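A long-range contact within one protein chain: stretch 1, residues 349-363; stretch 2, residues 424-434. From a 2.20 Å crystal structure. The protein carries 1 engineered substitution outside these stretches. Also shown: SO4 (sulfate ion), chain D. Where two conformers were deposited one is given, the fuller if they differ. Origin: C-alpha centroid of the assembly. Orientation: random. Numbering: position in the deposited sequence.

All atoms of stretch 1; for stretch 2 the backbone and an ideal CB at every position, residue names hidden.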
# COMPACT_ATOMS: atom_id res chain seq x y z
N GLN A 349 -3.51 -25.70 -17.89
CA GLN A 349 -3.25 -27.12 -18.13
C GLN A 349 -4.26 -27.80 -19.05
O GLN A 349 -3.86 -28.62 -19.88
CB GLN A 349 -3.14 -27.87 -16.80
CG GLN A 349 -1.69 -28.13 -16.34
CD GLN A 349 -0.83 -26.86 -16.30
OE1 GLN A 349 -0.01 -26.63 -17.20
NE2 GLN A 349 -1.01 -26.05 -15.27
N VAL A 350 -5.54 -27.46 -18.92
CA VAL A 350 -6.56 -28.03 -19.80
C VAL A 350 -6.36 -27.59 -21.26
O VAL A 350 -6.63 -28.35 -22.19
CB VAL A 350 -8.03 -27.84 -19.25
CG1 VAL A 350 -8.52 -26.41 -19.38
CG2 VAL A 350 -9.00 -28.79 -19.94
N PHE A 351 -5.85 -26.38 -21.46
CA PHE A 351 -5.50 -25.89 -22.79
C PHE A 351 -4.31 -26.65 -23.40
O PHE A 351 -4.25 -26.84 -24.62
CB PHE A 351 -5.18 -24.39 -22.76
CG PHE A 351 -6.35 -23.52 -23.07
CD1 PHE A 351 -6.64 -23.17 -24.38
CD2 PHE A 351 -7.18 -23.04 -22.06
CE1 PHE A 351 -7.72 -22.36 -24.68
CE2 PHE A 351 -8.27 -22.23 -22.35
CZ PHE A 351 -8.54 -21.89 -23.67
N ALA A 352 -3.38 -27.05 -22.54
CA ALA A 352 -2.21 -27.83 -22.96
C ALA A 352 -2.63 -29.26 -23.27
O ALA A 352 -2.13 -29.86 -24.23
CB ALA A 352 -1.15 -27.80 -21.87
N LYS A 353 -3.54 -29.79 -22.46
CA LYS A 353 -4.11 -31.12 -22.65
C LYS A 353 -4.87 -31.23 -23.98
O LYS A 353 -4.75 -32.23 -24.69
CB LYS A 353 -5.02 -31.46 -21.47
CG LYS A 353 -5.61 -32.86 -21.46
CD LYS A 353 -6.53 -33.07 -20.25
CE LYS A 353 -7.27 -34.40 -20.32
NZ LYS A 353 -7.79 -34.84 -19.00
N ALA A 354 -5.62 -30.18 -24.32
CA ALA A 354 -6.39 -30.13 -25.56
C ALA A 354 -5.53 -29.82 -26.78
O ALA A 354 -6.00 -29.94 -27.91
CB ALA A 354 -7.52 -29.11 -25.43
N GLY A 355 -4.28 -29.40 -26.55
CA GLY A 355 -3.37 -29.01 -27.62
C GLY A 355 -3.86 -27.78 -28.37
O GLY A 355 -3.80 -27.72 -29.60
N LYS A 356 -4.38 -26.81 -27.62
CA LYS A 356 -4.94 -25.60 -28.21
C LYS A 356 -4.45 -24.32 -27.55
O LYS A 356 -4.12 -24.30 -26.36
CB LYS A 356 -6.47 -25.66 -28.20
CG LYS A 356 -7.07 -26.51 -29.30
CD LYS A 356 -8.56 -26.70 -29.12
CE LYS A 356 -9.15 -27.52 -30.26
NZ LYS A 356 -10.52 -28.01 -29.94
N LYS A 357 -4.37 -23.26 -28.34
CA LYS A 357 -4.12 -21.92 -27.83
C LYS A 357 -5.44 -21.18 -27.74
O LYS A 357 -6.44 -21.59 -28.35
CB LYS A 357 -3.13 -21.16 -28.72
CG LYS A 357 -1.68 -21.59 -28.57
CD LYS A 357 -0.75 -20.82 -29.52
CE LYS A 357 -0.43 -19.42 -29.00
NZ LYS A 357 0.46 -18.65 -29.91
N ILE A 358 -5.46 -20.08 -26.98
CA ILE A 358 -6.68 -19.32 -26.72
C ILE A 358 -7.28 -18.68 -27.97
O ILE A 358 -8.46 -18.35 -28.00
CB ILE A 358 -6.51 -18.28 -25.57
CG1 ILE A 358 -5.37 -17.29 -25.87
CG2 ILE A 358 -6.27 -18.98 -24.23
CD1 ILE A 358 -5.16 -16.23 -24.78
N ASP A 359 -6.46 -18.52 -29.01
CA ASP A 359 -6.90 -17.98 -30.30
C ASP A 359 -7.62 -19.01 -31.17
O ASP A 359 -8.33 -18.64 -32.11
CB ASP A 359 -5.72 -17.36 -31.06
CG ASP A 359 -4.89 -16.40 -30.20
OD1 ASP A 359 -4.07 -16.89 -29.38
OD2 ASP A 359 -5.05 -15.17 -30.34
N ASP A 360 -7.42 -20.30 -30.87
CA ASP A 360 -8.05 -21.38 -31.63
C ASP A 360 -9.52 -21.59 -31.25
O ASP A 360 -10.28 -22.21 -32.00
CB ASP A 360 -7.29 -22.70 -31.45
CG ASP A 360 -5.80 -22.58 -31.78
OD1 ASP A 360 -5.04 -23.47 -31.32
OD2 ASP A 360 -5.39 -21.63 -32.47
N VAL A 361 -9.91 -21.09 -30.07
CA VAL A 361 -11.24 -21.32 -29.51
C VAL A 361 -12.10 -20.06 -29.54
O VAL A 361 -13.26 -20.08 -29.11
CB VAL A 361 -11.16 -21.87 -28.06
CG1 VAL A 361 -10.27 -23.10 -28.00
CG2 VAL A 361 -10.65 -20.81 -27.09
N MET A 362 -11.52 -18.98 -30.05
CA MET A 362 -12.15 -17.67 -30.17
C MET A 362 -13.45 -17.69 -30.97
O MET A 362 -14.43 -17.02 -30.61
CB MET A 362 -11.16 -16.71 -30.84
CG MET A 362 -11.56 -15.25 -30.81
SD MET A 362 -11.26 -14.50 -29.22
CE MET A 362 -9.51 -14.11 -29.35
N LYS A 363 -13.45 -18.47 -32.04
CA LYS A 363 -14.58 -18.63 -32.96
C LYS A 363 -15.83 -19.27 -32.36
O LYS A 363 -16.90 -19.24 -32.98
CB LYS A 363 -14.15 -19.42 -34.21
CG LYS A 363 -13.03 -20.45 -33.96
CD LYS A 363 -13.54 -21.81 -33.49
CE LYS A 363 -13.51 -22.86 -34.60
NZ LYS A 363 -14.66 -22.76 -35.55
N UNK A 424 -18.41 -29.78 -27.24
CA UNK A 424 -18.40 -28.34 -27.00
C UNK A 424 -17.13 -27.91 -26.27
O UNK A 424 -17.14 -27.01 -25.42
CB UNK A 424 -19.63 -27.93 -26.19
N UNK A 425 -16.03 -28.56 -26.65
CA UNK A 425 -14.72 -28.31 -26.08
C UNK A 425 -14.34 -26.83 -26.22
O UNK A 425 -13.97 -26.20 -25.23
CB UNK A 425 -13.67 -29.20 -26.75
N UNK A 426 -14.49 -26.30 -27.43
CA UNK A 426 -14.16 -24.91 -27.73
C UNK A 426 -14.94 -23.88 -26.91
O UNK A 426 -14.37 -22.89 -26.47
CB UNK A 426 -14.40 -24.65 -29.22
N UNK A 427 -16.24 -24.14 -26.73
CA UNK A 427 -17.11 -23.31 -25.89
C UNK A 427 -16.61 -23.25 -24.46
O UNK A 427 -16.51 -22.17 -23.87
CB UNK A 427 -18.54 -23.84 -25.91
N UNK A 428 -16.30 -24.42 -23.92
CA UNK A 428 -15.80 -24.53 -22.55
C UNK A 428 -14.42 -23.91 -22.39
O UNK A 428 -14.17 -23.19 -21.43
CB UNK A 428 -15.76 -26.00 -22.12
N UNK A 429 -13.52 -24.18 -23.33
CA UNK A 429 -12.20 -23.56 -23.34
C UNK A 429 -12.28 -22.03 -23.41
O UNK A 429 -11.58 -21.35 -22.66
CB UNK A 429 -11.39 -24.09 -24.52
N UNK A 430 -13.13 -21.50 -24.28
CA UNK A 430 -13.28 -20.05 -24.43
C UNK A 430 -13.80 -19.43 -23.12
O UNK A 430 -13.29 -18.39 -22.68
CB UNK A 430 -14.23 -19.73 -25.59
N UNK A 431 -14.78 -20.10 -22.52
CA UNK A 431 -15.25 -19.74 -21.20
C UNK A 431 -14.07 -19.67 -20.24
O UNK A 431 -13.88 -18.66 -19.58
CB UNK A 431 -16.30 -20.74 -20.70
N UNK A 432 -13.28 -20.74 -20.20
CA UNK A 432 -12.14 -20.85 -19.28
C UNK A 432 -11.12 -19.76 -19.52
O UNK A 432 -10.56 -19.21 -18.57
CB UNK A 432 -11.47 -22.22 -19.42
N UNK A 433 -10.90 -19.41 -20.79
CA UNK A 433 -9.91 -18.40 -21.16
C UNK A 433 -10.30 -17.04 -20.61
O UNK A 433 -9.44 -16.23 -20.26
CB UNK A 433 -9.75 -18.33 -22.68
N UNK A 434 -11.60 -16.81 -20.51
CA UNK A 434 -12.12 -15.59 -19.94
C UNK A 434 -12.01 -15.55 -18.41
O UNK A 434 -11.73 -14.50 -17.83
CB UNK A 434 -13.58 -15.42 -20.36
S SO4 D . -11.00 -32.84 -18.76
O1 SO4 D . -10.93 -32.47 -20.16
O2 SO4 D . -9.88 -32.22 -18.06
O3 SO4 D . -12.26 -32.40 -18.18
O4 SO4 D . -10.92 -34.28 -18.64

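Position 424 precedes the helix, and nothing of stretch 1 lies near its ideal CB. Stretch 1 sets no demand here; a small polar residue is common at an N-cap. The residue is Asn424, whose side chain makes no capping bond.

Position 425 opens the helix with CA-to-CB toward stretch 1. The ideal CB is 4.6 Å from Lys356 NZ, so an acceptor would suit, acidic or amide. It is Glu425. Its extended side chain (chi1 and chi2 both t) forms a salt bridge, OE1 to Lys356 NZ at 2.7 Å. OE1 also lies 3.6 Å from Ala354 CB.

Position 426 points sideways. Its ideal CB is 4.4 Å from Val361 CB and 5.2 Å from Lys356 NZ. A side chain of moderate length with an acceptor would fit: Asn, Asp, Gln or Glu. The residue is Asn426. Its end turns nearer to stretch 1, and OD1 accepts a hydrogen bond from Lys356 NZ at 2.7 Å. The lysine ammonium thus ties down two neighbouring side chains of the helix start.

Positions 427 and 428 have nothing of stretch 1 within 5.5 Å of their ideal CB atoms, so many residues would do. They are Asp427, which is hydrogen-bonded elsewhere in the structure, and Leu428.

Position 429 points toward an apolar pocket. Its ideal CB is 3.7 Å from Phe351 CZ and 3.8 Å from Val361 CG1, with Val350 and Ala354 also lining the site. A branched aliphatic residue or Met would suit. Leu429 fills it. CD2 sits over a face of the Phe351 ring, 4.0 Å from its centroid. CD1 reaches Val361 CG1 at 3.8 Å and Ala354 CB at 4.0 Å.

Position 430 points sideways, its ideal CB 3.7 Å from Val361 O. Backbone carbonyls lie within reach of a long donor, Lys or Arg. Lys430 runs out fully extended, all four chi angles t, and its NZ donates to Met362 O at 3.1 Å.

Position 431 points away and is unconstrained by stretch 1. It is Leu431.

Position 432 points toward Phe351 and Val350; any sizeable apolar side chain is plausible. Phe432 presents its ring edge to Val350, CD1 to CG1 at 3.7 Å.

Position 433 points toward stretch 1. Its ideal CB is 3.9 Å from both Ile358 CG2 and Phe351 CZ, so a small residue suits: Ala, Ser or Cys. Ser433 packs CB there and turns its OG back to Lys430 O, a 2.6 Å hydrogen bond.

Position 434 is out of reach of stretch 1. It is Leu434.

Stretch 2 (424-434) NENDLLKLFSL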
# COMPACT_ATOMS: atom_id res chain seq x y z
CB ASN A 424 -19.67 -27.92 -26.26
CG ASN A 424 -20.93 -28.16 -27.08
OD1 ASN A 424 -21.04 -27.74 -28.23
ND2 ASN A 424 -21.91 -28.81 -26.47
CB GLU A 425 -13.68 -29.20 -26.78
CG GLU A 425 -12.26 -29.08 -26.25
CD GLU A 425 -11.28 -29.95 -27.00
OE1 GLU A 425 -10.36 -29.40 -27.64
OE2 GLU A 425 -11.43 -31.19 -26.98
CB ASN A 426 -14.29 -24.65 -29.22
CG ASN A 426 -13.24 -25.38 -30.03
OD1 ASN A 426 -12.37 -26.05 -29.47
ND2 ASN A 426 -13.31 -25.25 -31.35
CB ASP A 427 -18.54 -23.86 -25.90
CG ASP A 427 -19.42 -23.25 -26.98
OD1 ASP A 427 -18.94 -22.42 -27.78
OD2 ASP A 427 -20.62 -23.59 -27.03
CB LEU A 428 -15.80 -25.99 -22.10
CG LEU A 428 -17.18 -26.65 -22.03
CD1 LEU A 428 -17.05 -28.16 -21.89
CD2 LEU A 428 -18.00 -26.07 -20.89
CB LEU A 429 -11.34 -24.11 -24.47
CG LEU A 429 -10.86 -25.56 -24.29
CD1 LEU A 429 -10.11 -26.02 -25.54
CD2 LEU A 429 -9.99 -25.72 -23.05
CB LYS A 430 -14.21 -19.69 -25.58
CG LYS A 430 -14.20 -18.20 -25.96
CD LYS A 430 -15.25 -17.88 -27.01
CE LYS A 430 -15.47 -16.39 -27.16
NZ LYS A 430 -16.34 -16.09 -28.34
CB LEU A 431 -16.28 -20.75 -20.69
CG LEU A 431 -16.75 -20.56 -19.25
CD1 LEU A 431 -17.40 -19.22 -19.06
CD2 LEU A 431 -17.72 -21.65 -18.83
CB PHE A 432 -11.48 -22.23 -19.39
CG PHE A 432 -12.26 -23.35 -18.74
CD1 PHE A 432 -11.63 -24.55 -18.45
CD2 PHE A 432 -13.61 -23.21 -18.39
CE1 PHE A 432 -12.33 -25.60 -17.86
CE2 PHE A 432 -14.32 -24.25 -17.80
CZ PHE A 432 -13.68 -25.44 -17.53
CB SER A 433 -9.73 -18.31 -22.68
OG SER A 433 -10.83 -17.66 -23.28
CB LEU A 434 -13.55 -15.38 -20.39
CG LEU A 434 -14.15 -14.00 -20.20
CD1 LEU A 434 -13.42 -12.94 -21.03
CD2 LEU A 434 -15.58 -14.10 -20.59
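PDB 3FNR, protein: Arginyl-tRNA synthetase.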